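Local structure of putative histidinol-phosphate aminotransferase (Burkholderia pseudomallei, 3P1T) at residues Q257-L265 against S275-E283. The protein probably catalyses the pyridoxal-phosphate-dependent transamination of L-histidinol phosphate with 2-oxoglutarate, a step of L-histidine biosynthesis. Sequence-based numbering, arbitrary orientation.
With EDO (1,2-ethanediol), chain G; SO4 (sulfate ion), chain E.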
ATOM      1  N   GLN A 257      25.873 -13.441 -17.243  1.00 48.79           N
ATOM      2  CA  GLN A 257      24.957 -14.515 -17.627  1.00 47.95           C
ATOM      3  C   GLN A 257      24.081 -14.073 -18.819  1.00 51.06           C
ATOM      4  O   GLN A 257      23.806 -14.908 -19.690  1.00 52.70           O
ATOM      5  CB  GLN A 257      24.094 -14.967 -16.450  1.00 48.04           C
ATOM      6  CG  GLN A 257      24.830 -15.806 -15.416  1.00 51.85           C
ATOM      7  CD  GLN A 257      25.275 -17.145 -15.958  1.00 65.17           C
ATOM      8  OE1 GLN A 257      24.467 -17.973 -16.403  1.00 57.36           O
ATOM      9  NE2 GLN A 257      26.579 -17.385 -15.921  1.00 51.86           N
ATOM     10  N   ARG A 258      23.720 -12.767 -18.907  1.00 44.19           N
ATOM     11  CA  ARG A 258      22.976 -12.201 -20.051  1.00 43.21           C
ATOM     12  C   ARG A 258      23.823 -12.339 -21.339  1.00 49.84           C
ATOM     13  O   ARG A 258      23.312 -12.731 -22.392  1.00 50.15           O
ATOM     14  CB  ARG A 258      22.600 -10.735 -19.789  1.00 40.30           C
ATOM     15  CG  ARG A 258      21.667 -10.111 -20.829  1.00 45.61           C
ATOM     16  CD  ARG A 258      21.344  -8.656 -20.497  1.00 42.22           C
ATOM     17  NE  ARG A 258      22.522  -7.780 -20.549  1.00 44.92           N
ATOM     18  CZ  ARG A 258      22.600  -6.573 -19.988  1.00 56.93           C
ATOM     19  NH1 ARG A 258      21.582  -6.089 -19.295  1.00 52.44           N
ATOM     20  NH2 ARG A 258      23.711  -5.860 -20.087  1.00 41.57           N
ATOM     21  N   ARG A 259      25.133 -12.081 -21.225  1.00 47.10           N
ATOM     22  CA  ARG A 259      26.062 -12.203 -22.332  1.00 47.62           C
ATOM     23  C   ARG A 259      26.156 -13.689 -22.751  1.00 53.54           C
ATOM     24  O   ARG A 259      26.024 -13.981 -23.948  1.00 54.23           O
ATOM     25  CB  ARG A 259      27.427 -11.607 -21.938  1.00 46.89           C
ATOM     26  CG  ARG A 259      28.580 -11.785 -22.950  1.00 60.71           C
ATOM     27  CD  ARG A 259      28.279 -11.329 -24.370  1.00 75.73           C
ATOM     28  NE  ARG A 259      27.984  -9.905 -24.461  1.00 89.72           N
ATOM     29  CZ  ARG A 259      27.271  -9.364 -25.436  1.00113.26           C
ATOM     30  NH1 ARG A 259      26.742 -10.130 -26.385  1.00104.85           N
ATOM     31  NH2 ARG A 259      27.044  -8.057 -25.451  1.00107.55           N
ATOM     32  N   ARG A 260      26.305 -14.613 -21.769  1.00 49.63           N
ATOM     33  CA  ARG A 260      26.370 -16.060 -22.005  1.00 49.50           C
ATOM     34  C   ARG A 260      25.105 -16.552 -22.726  1.00 53.38           C
ATOM     35  O   ARG A 260      25.222 -17.169 -23.779  1.00 54.46           O
ATOM     36  CB  ARG A 260      26.573 -16.860 -20.690  1.00 47.78           C
ATOM     37  CG  ARG A 260      26.360 -18.377 -20.875  1.00 53.15           C
ATOM     38  CD  ARG A 260      26.881 -19.239 -19.758  1.00 66.46           C
ATOM     39  NE  ARG A 260      25.875 -19.524 -18.744  1.00 71.05           N
ATOM     40  CZ  ARG A 260      25.313 -20.715 -18.562  1.00 78.01           C
ATOM     41  NH1 ARG A 260      25.658 -21.746 -19.330  1.00 55.23           N
ATOM     42  NH2 ARG A 260      24.426 -20.894 -17.593  1.00 60.90           N
ATOM     43  N   VAL A 261      23.915 -16.276 -22.163  1.00 48.45           N
ATOM     44  CA  VAL A 261      22.637 -16.746 -22.698  1.00 47.85           C
ATOM     45  C   VAL A 261      22.415 -16.177 -24.124  1.00 52.31           C
ATOM     46  O   VAL A 261      22.099 -16.968 -25.018  1.00 52.03           O
ATOM     47  CB  VAL A 261      21.466 -16.407 -21.737  1.00 49.86           C
ATOM     48  CG1 VAL A 261      20.111 -16.687 -22.376  1.00 49.04           C
ATOM     49  CG2 VAL A 261      21.596 -17.205 -20.452  1.00 49.64           C
ATOM     50  N   ALA A 262      22.636 -14.854 -24.341  1.00 49.22           N
ATOM     51  CA  ALA A 262      22.470 -14.225 -25.651  1.00 50.06           C
ATOM     52  C   ALA A 262      23.405 -14.868 -26.712  1.00 59.54           C
ATOM     53  O   ALA A 262      22.931 -15.245 -27.790  1.00 61.34           O
ATOM     54  CB  ALA A 262      22.728 -12.727 -25.558  1.00 50.19           C
ATOM     55  N   ASP A 263      24.706 -15.039 -26.393  1.00 56.09           N
ATOM     56  CA  ASP A 263      25.675 -15.621 -27.326  1.00 56.12           C
ATOM     57  C   ASP A 263      25.363 -17.096 -27.622  1.00 58.11           C
ATOM     58  O   ASP A 263      25.422 -17.498 -28.789  1.00 58.54           O
ATOM     59  CB  ASP A 263      27.107 -15.484 -26.783  1.00 58.65           C
ATOM     60  CG  ASP A 263      27.693 -14.069 -26.767  1.00 68.48           C
ATOM     61  OD1 ASP A 263      27.018 -13.126 -27.273  1.00 69.57           O
ATOM     62  OD2 ASP A 263      28.852 -13.913 -26.310  1.00 71.76           O
ATOM     63  N   ALA A 264      25.013 -17.887 -26.590  1.00 52.90           N
ATOM     64  CA  ALA A 264      24.701 -19.316 -26.741  1.00 53.15           C
ATOM     65  C   ALA A 264      23.444 -19.534 -27.594  1.00 57.89           C
ATOM     66  O   ALA A 264      23.475 -20.388 -28.490  1.00 58.04           O
ATOM     67  CB  ALA A 264      24.521 -19.973 -25.383  1.00 53.06           C
ATOM     68  N   LEU A 265      22.361 -18.743 -27.346  1.00 52.99           N
ATOM     69  CA  LEU A 265      21.120 -18.866 -28.110  1.00 52.21           C
ATOM     70  C   LEU A 265      21.348 -18.485 -29.580  1.00 58.45           C
ATOM     71  O   LEU A 265      20.848 -19.195 -30.455  1.00 59.53           O
ATOM     72  CB  LEU A 265      19.978 -18.036 -27.507  1.00 50.44           C
ATOM     73  CG  LEU A 265      19.418 -18.493 -26.149  1.00 54.01           C
ATOM     74  CD1 LEU A 265      18.315 -17.560 -25.679  1.00 53.06           C
ATOM     75  CD2 LEU A 265      18.880 -19.922 -26.205  1.00 54.91           C
ATOM     76  N   SER A 275      19.990  -6.234 -25.087  1.00 46.30           N
ATOM     77  CA  SER A 275      19.267  -5.898 -23.867  1.00 43.29           C
ATOM     78  C   SER A 275      20.117  -5.122 -22.923  1.00 47.16           C
ATOM     79  O   SER A 275      21.311  -5.415 -22.781  1.00 48.20           O
ATOM     80  CB  SER A 275      18.765  -7.150 -23.154  1.00 43.29           C
ATOM     81  OG  SER A 275      18.032  -6.802 -21.985  1.00 42.89           O
ATOM     82  N   GLU A 276      19.471  -4.177 -22.211  1.00 40.98           N
ATOM     83  CA  GLU A 276      20.063  -3.351 -21.165  1.00 39.01           C
ATOM     84  C   GLU A 276      19.418  -3.684 -19.819  1.00 41.16           C
ATOM     85  O   GLU A 276      19.701  -3.034 -18.825  1.00 40.41           O
ATOM     86  CB  GLU A 276      19.894  -1.872 -21.516  1.00 39.82           C
ATOM     87  CG  GLU A 276      20.838  -1.381 -22.588  1.00 44.88           C
ATOM     88  CD  GLU A 276      22.208  -1.080 -22.038  1.00 72.64           C
ATOM     89  OE1 GLU A 276      22.404   0.058 -21.553  1.00 73.92           O
ATOM     90  OE2 GLU A 276      23.075  -1.984 -22.056  1.00 74.73           O
ATOM     91  N   ALA A 277      18.560  -4.705 -19.786  1.00 38.49           N
ATOM     92  CA  ALA A 277      17.853  -5.135 -18.571  1.00 37.99           C
ATOM     93  C   ALA A 277      18.299  -6.559 -18.166  1.00 42.76           C
ATOM     94  O   ALA A 277      19.258  -7.050 -18.743  1.00 43.93           O
ATOM     95  CB  ALA A 277      16.361  -5.079 -18.806  1.00 37.62           C
ATOM     96  N   ASN A 278      17.623  -7.215 -17.197  1.00 37.46           N
ATOM     97  CA  ASN A 278      17.981  -8.549 -16.692  1.00 37.38           C
ATOM     98  C   ASN A 278      17.255  -9.686 -17.448  1.00 42.29           C
ATOM     99  O   ASN A 278      16.961 -10.735 -16.870  1.00 43.02           O
ATOM    100  CB  ASN A 278      17.653  -8.640 -15.186  1.00 36.83           C
ATOM    101  CG  ASN A 278      16.230  -8.330 -14.802  1.00 55.77           C
ATOM    102  OD1 ASN A 278      15.437  -7.762 -15.568  1.00 48.53           O
ATOM    103  ND2 ASN A 278      15.895  -8.644 -13.573  1.00 50.83           N
ATOM    104  N   PHE A 279      17.015  -9.500 -18.742  1.00 38.67           N
ATOM    105  CA  PHE A 279      16.306 -10.467 -19.573  1.00 38.12           C
ATOM    106  C   PHE A 279      16.702 -10.296 -21.019  1.00 42.94           C
ATOM    107  O   PHE A 279      17.350  -9.302 -21.337  1.00 41.90           O
ATOM    108  CB  PHE A 279      14.774 -10.285 -19.411  1.00 38.81           C
ATOM    109  CG  PHE A 279      14.267  -8.900 -19.742  1.00 39.37           C
ATOM    110  CD1 PHE A 279      14.134  -8.485 -21.062  1.00 42.94           C
ATOM    111  CD2 PHE A 279      13.941  -8.006 -18.735  1.00 40.36           C
ATOM    112  CE1 PHE A 279      13.716  -7.189 -21.365  1.00 43.30           C
ATOM    113  CE2 PHE A 279      13.483  -6.722 -19.042  1.00 42.60           C
ATOM    114  CZ  PHE A 279      13.373  -6.323 -20.352  1.00 41.16           C
ATOM    115  N   VAL A 280      16.269 -11.217 -21.911  1.00 40.76           N
ATOM    116  CA  VAL A 280      16.526 -11.106 -23.355  1.00 41.07           C
ATOM    117  C   VAL A 280      15.233 -11.414 -24.122  1.00 45.39           C
ATOM    118  O   VAL A 280      14.493 -12.337 -23.741  1.00 44.99           O
ATOM    119  CB  VAL A 280      17.703 -11.974 -23.881  1.00 45.27           C
ATOM    120  CG1 VAL A 280      19.055 -11.431 -23.419  1.00 44.98           C
ATOM    121  CG2 VAL A 280      17.536 -13.454 -23.530  1.00 45.46           C
ATOM    122  N   LEU A 281      14.944 -10.616 -25.188  1.00 40.48           N
ATOM    123  CA  LEU A 281      13.792 -10.864 -26.051  1.00 38.66           C
ATOM    124  C   LEU A 281      14.247 -11.762 -27.197  1.00 44.30           C
ATOM    125  O   LEU A 281      15.236 -11.445 -27.861  1.00 44.64           O
ATOM    126  CB  LEU A 281      13.161  -9.572 -26.557  1.00 37.91           C
ATOM    127  CG  LEU A 281      11.811  -9.723 -27.272  1.00 41.58           C
ATOM    128  CD1 LEU A 281      10.677  -9.998 -26.285  1.00 40.14           C
ATOM    129  CD2 LEU A 281      11.488  -8.487 -28.056  1.00 43.02           C
ATOM    130  N   VAL A 282      13.572 -12.915 -27.382  1.00 42.10           N
ATOM    131  CA  VAL A 282      13.910 -13.910 -28.405  1.00 43.09           C
ATOM    132  C   VAL A 282      12.725 -14.093 -29.367  1.00 48.35           C
ATOM    133  O   VAL A 282      11.580 -14.147 -28.914  1.00 48.03           O
ATOM    134  CB  VAL A 282      14.324 -15.258 -27.748  1.00 46.98           C
ATOM    135  CG1 VAL A 282      14.763 -16.281 -28.795  1.00 48.19           C
ATOM    136  CG2 VAL A 282      15.437 -15.049 -26.733  1.00 46.51           C
ATOM    137  N   GLU A 283      13.010 -14.193 -30.691  1.00 46.46           N
ATOM    138  CA  GLU A 283      12.003 -14.451 -31.728  1.00 46.69           C
ATOM    139  C   GLU A 283      11.424 -15.842 -31.550  1.00 54.20           C
ATOM    140  O   GLU A 283      12.181 -16.804 -31.340  1.00 55.18           O
ATOM    141  CB  GLU A 283      12.564 -14.298 -33.145  1.00 48.57           C
ATOM    142  CG  GLU A 283      12.800 -12.866 -33.598  1.00 58.44           C
ATOM    143  CD  GLU A 283      13.163 -12.679 -35.061  1.00 86.25           C
ATOM    144  OE1 GLU A 283      12.969 -13.622 -35.867  1.00 80.75           O
ATOM    145  OE2 GLU A 283      13.626 -11.567 -35.406  1.00 86.38           O
TER
HETATM  146  C1  EDO G 346      24.128  -7.946 -23.529  1.00 48.42           C
HETATM  147  O1  EDO G 346      23.447  -9.096 -24.069  1.00 44.73           O
HETATM  148  C2  EDO G 346      23.616  -6.670 -24.221  1.00 48.98           C
HETATM  149  O2  EDO G 346      24.053  -5.437 -23.601  1.00 51.59           O
HETATM  150  S   SO4 E 338      24.383  -7.450 -28.055  1.00100.95           S
HETATM  151  O1  SO4 E 338      23.805  -6.734 -29.192  1.00105.70           O
HETATM  152  O2  SO4 E 338      25.232  -6.501 -27.283  1.00105.63           O
HETATM  153  O3  SO4 E 338      25.201  -8.548 -28.567  1.00107.41           O
HETATM  154  O4  SO4 E 338      23.311  -8.026 -27.200  1.00105.98           O
HETATM  155  O   HOH W   1      24.355  -3.215 -19.649  1.00 39.04           O
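Arg258 reaches from helix 257-265 into the curved loop 275-278. Its CG lies anti to the backbone N (chi1 -172°), and a bend at chi3 turns the guanidinium into the hollow of the loop. There Arg258 NH1 donates to Ala277 O at 2.6 Å, with the oxygen in the guanidinium plane. Tyr176 O is a second acceptor for NH1. Ser275 O sits over the centre of one guanidinium face, 3.3 Å from Arg258 CZ. Water 1 joins Arg258 NH2 to Glu276 OE2, which also bonds Ser178. The loop is braced from within: Ser275 OG accepts from Ala277 N in an ST turn and donates to Phe279 O.

Farther along, the contact is apolar. Val280 is the larger of two bumps on the strand. It fits between Arg258, Val261 and Ala262. Val280 CG1 packs 3.9 Å from Arg258 CG, with Ala262 CB only bordering it, while CG2 faces Val261. Val282 is the second bump: Leu265 CD1 meets Val282 CG2 at 4.0 Å, the two side chains crossing at about a right angle. Helix and strand run nearly parallel, at 17°. Helix 320-333 packs on Val261 and Leu265 through Asn323 and Leu327. This is helix-on-sheet packing in the small C-terminal domain of a fold-type I PLP-dependent aminotransferase.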